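Local coordinates for protein carbohydrate kinase, FGGY (Rhodospirillum rubrum, PDB 3IFR) that probably phosphorylates D-xylulose, as a sugar kinase of the FGGY family, at residues R7-G15 with I22-V31; D245-A253 with L431-A441. One frame throughout, in Å; residues are numbered along the deposited sequence.

Interaction 1 (R7-G15 with I22-V31)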
# COMPACT_ATOMS: atom_id res chain seq x y z
N ARG A 7 4.25 -22.00 19.14
CA ARG A 7 2.97 -21.25 19.10
C ARG A 7 2.67 -20.69 17.69
O ARG A 7 3.49 -20.00 17.07
CB ARG A 7 2.89 -20.18 20.21
CG ARG A 7 1.72 -19.19 20.08
CD ARG A 7 1.39 -18.35 21.38
NE ARG A 7 2.21 -17.12 21.53
CZ ARG A 7 1.95 -15.94 20.94
NH1 ARG A 7 0.90 -15.76 20.13
NH2 ARG A 7 2.77 -14.91 21.16
N GLN A 8 1.46 -20.97 17.20
CA GLN A 8 1.15 -20.88 15.79
C GLN A 8 0.09 -19.84 15.43
O GLN A 8 -0.84 -19.57 16.19
CB GLN A 8 0.67 -22.25 15.31
CG GLN A 8 1.78 -23.18 14.87
CD GLN A 8 1.25 -24.29 14.03
OE1 GLN A 8 0.03 -24.41 13.84
NE2 GLN A 8 2.13 -25.11 13.52
N VAL A 9 0.20 -19.29 14.23
CA VAL A 9 -0.55 -18.10 13.88
C VAL A 9 -0.75 -18.03 12.36
O VAL A 9 0.10 -18.50 11.62
CB VAL A 9 0.18 -16.86 14.52
CG1 VAL A 9 0.86 -15.97 13.50
CG2 VAL A 9 -0.74 -16.10 15.43
N ILE A 10 -1.86 -17.48 11.89
CA ILE A 10 -2.11 -17.41 10.44
C ILE A 10 -2.35 -16.00 9.93
O ILE A 10 -3.11 -15.24 10.52
CB ILE A 10 -3.35 -18.23 10.04
CG1 ILE A 10 -3.09 -19.73 10.15
CG2 ILE A 10 -3.86 -17.88 8.62
CD1 ILE A 10 -4.36 -20.51 9.96
N GLY A 11 -1.72 -15.66 8.80
CA GLY A 11 -2.12 -14.47 8.06
C GLY A 11 -2.72 -14.82 6.71
O GLY A 11 -2.24 -15.70 5.99
N LEU A 12 -3.79 -14.10 6.36
CA LEU A 12 -4.49 -14.29 5.11
C LEU A 12 -4.50 -12.93 4.38
O LEU A 12 -4.83 -11.90 4.96
CB LEU A 12 -5.92 -14.74 5.42
CG LEU A 12 -6.92 -14.80 4.25
CD1 LEU A 12 -6.49 -15.85 3.20
CD2 LEU A 12 -8.32 -15.10 4.72
N ASP A 13 -4.16 -12.93 3.10
CA ASP A 13 -4.09 -11.68 2.33
C ASP A 13 -5.03 -11.74 1.11
O ASP A 13 -4.82 -12.51 0.16
CB ASP A 13 -2.63 -11.41 1.92
CG ASP A 13 -2.50 -10.29 0.89
OD1 ASP A 13 -3.42 -9.46 0.77
OD2 ASP A 13 -1.47 -10.27 0.18
N ILE A 14 -6.10 -10.95 1.18
CA ILE A 14 -7.06 -10.82 0.11
C ILE A 14 -6.49 -9.79 -0.85
O ILE A 14 -6.82 -8.59 -0.78
CB ILE A 14 -8.45 -10.36 0.61
CG1 ILE A 14 -9.25 -11.54 1.16
CG2 ILE A 14 -9.28 -9.94 -0.55
CD1 ILE A 14 -8.68 -12.22 2.31
N GLY A 15 -5.63 -10.27 -1.75
CA GLY A 15 -4.87 -9.40 -2.62
C GLY A 15 -5.60 -9.13 -3.90
O GLY A 15 -6.64 -9.71 -4.17
N ILE A 22 -0.67 -17.85 5.03
CA ILE A 22 0.50 -18.49 5.60
C ILE A 22 0.29 -18.97 7.03
O ILE A 22 -0.51 -18.40 7.80
CB ILE A 22 1.70 -17.53 5.61
CG1 ILE A 22 1.43 -16.41 6.62
CG2 ILE A 22 1.92 -16.97 4.20
CD1 ILE A 22 2.44 -15.27 6.56
N LEU A 23 1.02 -20.03 7.36
CA LEU A 23 1.02 -20.58 8.69
C LEU A 23 2.39 -20.36 9.22
O LEU A 23 3.39 -20.80 8.62
CB LEU A 23 0.74 -22.08 8.66
CG LEU A 23 0.64 -22.77 10.03
CD1 LEU A 23 -0.51 -22.18 10.89
CD2 LEU A 23 0.46 -24.28 9.90
N VAL A 24 2.46 -19.69 10.37
CA VAL A 24 3.73 -19.40 10.99
C VAL A 24 3.79 -20.07 12.34
O VAL A 24 2.82 -20.05 13.12
CB VAL A 24 3.87 -17.89 11.25
CG1 VAL A 24 5.12 -17.61 12.04
CG2 VAL A 24 3.79 -17.11 9.94
N ARG A 25 4.92 -20.70 12.61
CA ARG A 25 5.23 -21.16 13.95
C ARG A 25 6.16 -20.10 14.51
O ARG A 25 7.23 -19.83 13.95
CB ARG A 25 5.97 -22.49 13.90
CG ARG A 25 6.68 -22.95 15.21
CD ARG A 25 7.75 -24.03 14.90
NE ARG A 25 7.27 -24.92 13.83
CZ ARG A 25 8.05 -25.55 12.96
NH1 ARG A 25 9.38 -25.39 13.04
NH2 ARG A 25 7.51 -26.34 12.01
N LEU A 26 5.74 -19.48 15.61
CA LEU A 26 6.58 -18.46 16.21
C LEU A 26 7.81 -19.10 16.89
O LEU A 26 7.72 -20.20 17.43
CB LEU A 26 5.75 -17.58 17.14
CG LEU A 26 4.65 -16.89 16.28
CD1 LEU A 26 3.40 -16.53 17.06
CD2 LEU A 26 5.16 -15.66 15.48
N PRO A 27 8.95 -18.39 16.88
CA PRO A 27 8.95 -17.00 16.43
C PRO A 27 9.32 -16.77 14.97
O PRO A 27 9.22 -15.64 14.54
CB PRO A 27 10.06 -16.35 17.30
CG PRO A 27 10.88 -17.50 17.88
CD PRO A 27 10.27 -18.80 17.38
N ASP A 28 9.78 -17.76 14.22
CA ASP A 28 10.53 -17.37 13.03
C ASP A 28 10.41 -18.29 11.85
O ASP A 28 11.27 -18.27 10.96
CB ASP A 28 12.03 -17.17 13.39
CG ASP A 28 12.79 -18.50 13.62
OD1 ASP A 28 13.09 -19.20 12.63
OD2 ASP A 28 13.14 -18.82 14.79
N THR A 29 9.34 -19.07 11.83
CA THR A 29 9.19 -20.14 10.86
C THR A 29 7.85 -20.11 10.13
O THR A 29 6.77 -19.99 10.73
CB THR A 29 9.35 -21.50 11.55
OG1 THR A 29 10.54 -21.48 12.36
CG2 THR A 29 9.45 -22.61 10.51
N VAL A 30 7.93 -20.22 8.82
CA VAL A 30 6.77 -20.28 7.99
C VAL A 30 6.55 -21.74 7.69
O VAL A 30 7.27 -22.32 6.88
CB VAL A 30 7.00 -19.53 6.69
CG1 VAL A 30 5.76 -19.57 5.83
CG2 VAL A 30 7.36 -18.10 7.03
N VAL A 31 5.57 -22.34 8.36
CA VAL A 31 5.26 -23.75 8.17
C VAL A 31 4.67 -24.02 6.77
O VAL A 31 4.99 -25.01 6.16
CB VAL A 31 4.28 -24.26 9.25
CG1 VAL A 31 3.90 -25.68 8.96
CG2 VAL A 31 4.88 -24.16 10.63

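Interaction 2 (D245-A253 with L431-A441)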
# COMPACT_ATOMS: atom_id res chain seq x y z
N ASP A 245 -3.50 -3.77 3.90
CA ASP A 245 -2.38 -4.45 3.28
C ASP A 245 -1.04 -3.75 3.19
O ASP A 245 -0.07 -4.34 3.53
CB ASP A 245 -2.73 -5.15 1.97
CG ASP A 245 -3.02 -4.23 0.83
OD1 ASP A 245 -3.12 -3.03 0.97
OD2 ASP A 245 -3.13 -4.71 -0.24
N HIS A 246 -0.98 -2.51 2.75
CA HIS A 246 0.29 -1.86 2.65
C HIS A 246 0.94 -1.56 4.01
O HIS A 246 2.11 -1.63 4.12
CB HIS A 246 0.26 -0.65 1.70
CG HIS A 246 -0.58 0.48 2.17
ND1 HIS A 246 -1.93 0.37 2.35
CD2 HIS A 246 -0.27 1.75 2.51
CE1 HIS A 246 -2.41 1.51 2.78
NE2 HIS A 246 -1.42 2.37 2.88
N ILE A 247 0.15 -1.29 5.02
CA ILE A 247 0.62 -1.12 6.38
C ILE A 247 1.16 -2.44 6.98
O ILE A 247 2.18 -2.44 7.66
CB ILE A 247 -0.48 -0.52 7.32
CG1 ILE A 247 -1.24 0.61 6.61
CG2 ILE A 247 0.17 -0.01 8.62
CD1 ILE A 247 -0.30 1.72 6.18
N ALA A 248 0.48 -3.56 6.73
CA ALA A 248 0.96 -4.84 7.22
C ALA A 248 2.28 -5.15 6.53
O ALA A 248 3.20 -5.69 7.14
CB ALA A 248 -0.04 -5.95 7.00
N SER A 249 2.39 -4.76 5.26
CA SER A 249 3.67 -4.88 4.57
C SER A 249 4.73 -4.02 5.24
O SER A 249 5.86 -4.46 5.41
CB SER A 249 3.57 -4.52 3.09
OG SER A 249 3.49 -5.70 2.32
N ALA A 250 4.38 -2.80 5.64
CA ALA A 250 5.38 -1.97 6.31
C ALA A 250 5.85 -2.66 7.61
O ALA A 250 7.03 -2.86 7.82
CB ALA A 250 4.85 -0.58 6.59
N LEU A 251 4.92 -3.05 8.45
CA LEU A 251 5.23 -3.84 9.65
C LEU A 251 6.18 -5.01 9.38
O LEU A 251 7.16 -5.18 10.04
CB LEU A 251 3.93 -4.41 10.21
CG LEU A 251 4.13 -5.17 11.51
CD1 LEU A 251 4.82 -4.26 12.52
CD2 LEU A 251 2.79 -5.73 12.03
N ALA A 252 5.87 -5.83 8.40
CA ALA A 252 6.72 -6.99 8.07
C ALA A 252 8.09 -6.55 7.66
O ALA A 252 9.07 -7.28 7.87
CB ALA A 252 6.07 -7.85 6.94
N ALA A 253 8.19 -5.39 7.05
CA ALA A 253 9.52 -4.90 6.70
C ALA A 253 10.24 -4.31 7.93
O ALA A 253 11.36 -3.84 7.83
CB ALA A 253 9.47 -3.90 5.53
N LEU A 431 15.96 -5.31 2.23
CA LEU A 431 15.32 -6.53 2.72
C LEU A 431 14.43 -7.12 1.63
O LEU A 431 14.04 -6.44 0.67
CB LEU A 431 14.48 -6.23 3.96
CG LEU A 431 13.29 -5.34 3.63
CD1 LEU A 431 12.00 -6.12 3.77
CD2 LEU A 431 13.27 -4.13 4.56
N ALA A 432 14.14 -8.40 1.76
CA ALA A 432 13.19 -9.02 0.85
C ALA A 432 11.98 -9.46 1.65
O ALA A 432 12.11 -10.04 2.73
CB ALA A 432 13.83 -10.21 0.15
N ASN A 433 10.80 -9.22 1.12
CA ASN A 433 9.59 -9.56 1.84
C ASN A 433 8.65 -10.13 0.82
O ASN A 433 7.71 -9.47 0.44
CB ASN A 433 9.01 -8.29 2.41
CG ASN A 433 7.87 -8.53 3.37
OD1 ASN A 433 7.41 -7.54 4.00
ND2 ASN A 433 7.40 -9.81 3.51
N PRO A 434 8.94 -11.34 0.34
CA PRO A 434 8.26 -11.87 -0.83
C PRO A 434 6.81 -12.28 -0.51
O PRO A 434 5.88 -11.89 -1.22
CB PRO A 434 9.09 -13.11 -1.20
CG PRO A 434 10.11 -13.27 -0.13
CD PRO A 434 9.78 -12.35 1.00
N LEU A 435 6.63 -13.03 0.57
CA LEU A 435 5.31 -13.49 0.96
C LEU A 435 4.39 -12.32 1.16
O LEU A 435 3.18 -12.48 1.08
CB LEU A 435 5.39 -14.25 2.27
CG LEU A 435 5.82 -15.70 2.11
CD1 LEU A 435 6.97 -15.78 1.14
CD2 LEU A 435 6.20 -16.32 3.47
N GLY A 436 4.95 -11.14 1.47
CA GLY A 436 4.16 -9.92 1.52
C GLY A 436 3.42 -9.50 2.80
O GLY A 436 3.96 -9.57 3.94
N SER A 437 2.19 -9.02 2.59
CA SER A 437 1.33 -8.48 3.63
C SER A 437 0.84 -9.55 4.60
O SER A 437 0.49 -9.25 5.76
CB SER A 437 0.10 -7.82 3.00
OG SER A 437 0.42 -6.92 1.95
N ALA A 438 0.80 -10.79 4.13
CA ALA A 438 0.24 -11.86 4.96
C ALA A 438 1.04 -11.96 6.21
O ALA A 438 0.50 -12.25 7.28
CB ALA A 438 0.23 -13.19 4.26
N VAL A 439 2.34 -11.71 6.07
CA VAL A 439 3.26 -11.69 7.21
C VAL A 439 2.97 -10.60 8.25
O VAL A 439 3.05 -10.84 9.47
CB VAL A 439 4.74 -11.54 6.78
CG1 VAL A 439 5.58 -11.32 8.02
CG2 VAL A 439 5.21 -12.74 5.97
N GLY A 440 2.70 -9.37 7.77
CA GLY A 440 2.32 -8.29 8.65
C GLY A 440 1.08 -8.76 9.39
O GLY A 440 0.88 -8.47 10.57
N ALA A 441 0.24 -9.52 8.70
CA ALA A 441 -1.01 -9.99 9.34
C ALA A 441 -0.82 -11.11 10.36
O ALA A 441 -1.39 -11.03 11.45
CB ALA A 441 -2.10 -10.34 8.29

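Interaction 1 (R7-G15 with I22-V31)
Leu-26 lies against Arg-7 through both backbone and side chain: its N donates to Arg-7 O at 2.7 Å, and its CD1 sits over one face of the Arg-7 guanidinium, offset toward the rim and 4.0 Å from NH1. The Arg-7 chain bends at chi3 (85°), which brings the guanidinium back over this methyl. CD1 also reaches Val-9 CB. From here the strands 8-14 and 22-25 run antiparallel. Val-9 and Val-24 exchange both backbone bonds, the one from Val-24 N to Val-9 O nearly straight at the hydrogen (171°). Gly-11 and Ile-22 form the next hydrogen-bonded pair, with Ile-22 N 2.8 Å from Gly-11 O. On the sheet face carrying Gln-8, Ile-10, Leu-23 and Arg-25, Leu-23 holds CG anti to its own N (chi1 -177°) and pushes CD1 between Ile-10 CG1, at 3.6 Å, and Gln-8 OE1, at 3.7 Å. The Gln-8 amide is positioned from outside, OE1 accepting from Arg-76 N and NE2 donating to Asp-74 O, while Arg-7 NH1 binds Ala-446 O. This hairpin opens the actin-like N-terminal domain. Its 8-14 strand pairs in parallel with strand 77-84; helix 52-70 packs on Leu-12 and Leu-23, and helix 437-448 covers Val-9 and Leu-26 on the other face.

Interaction 2 (D245-A253 with L431-A441)
Ser-437 OG lies 3.1 Å from Asp-245 O and 3.3 Å from Ser-249 OG, the second pair a weak hydrogen bond in which either hydroxyl could be the donor. With its OG anti to the carbonyl carbon (chi1 -49°), Ser-437 directs the hydroxyl into the first turn of helix 245-252. Asp-245 O already accepts the helical bond from Ser-249 N, so the hydroxyl of Ser-437 meets a carbonyl already engaged within helix 245-252. One turn on, the backbones come together: Gly-440 CA touches Ala-248 O at 3.1 Å in a CA-H...O contact, and the helix axes approach to 6.9 Å at an angle of 78°. A side chain on Gly-440 would collide with that carbonyl, so glycine permits this closeness. Ala-248 CB rests against Ser-437 O, and Leu-251 CD2 reaches Gly-440 O.

Farther along, the Ala-252 methyl fits between Val-439 CG1, at 3.7 Å, and Asn-433 OD1, at 3.2 Å. Beyond Ala-252, Leu-431 brings both methyls to the same side of Ala-253, CD1 lying 3.8 Å from its CB and CD2 close to that CB and to Ala-253 O. Phe-405 and Ser-407 of strand 403-407 also touch Leu-431. With Leu-431 cut back to an alanine, both methyls go, which would probably open a gap between Ala-253 and Phe-405.

Helix 245-252 follows strand 238-244 of the N-terminal sheet, whereas strand 428-432 belongs to the C-terminal sheet, so this contact spans the two halves of the actin-like fold. Its chemistry is mostly that of small residues, alanine, glycine and serine, which lets the two helices cross at backbone distance with few hydrogen bonds across the interface.

Interactions 1 and 2 have centres 12 Å apart and meet through helix 437-448. The Ile-22 CD1 methyl of interaction 1 lies 3.6 Å from Val-439 N of interaction 2, and Gly-11 O is 3.9 Å from Ala-438 CB. Near the loop before the helix, Val-30 CG1 packs on Leu-435 CD2 at 4.0 Å. The helix that crosses 245-252 therefore presents another side to the 7-15/22-31 hairpin. Strand 77-84, next to 8-14 in the sheet, also links them, since Thr-83 touches Asp-13, Asp-245 and Ser-437. In FGGY kinases the nucleotide and sugar bind in the cleft between the two domains, and interaction 2 probably lies near its base.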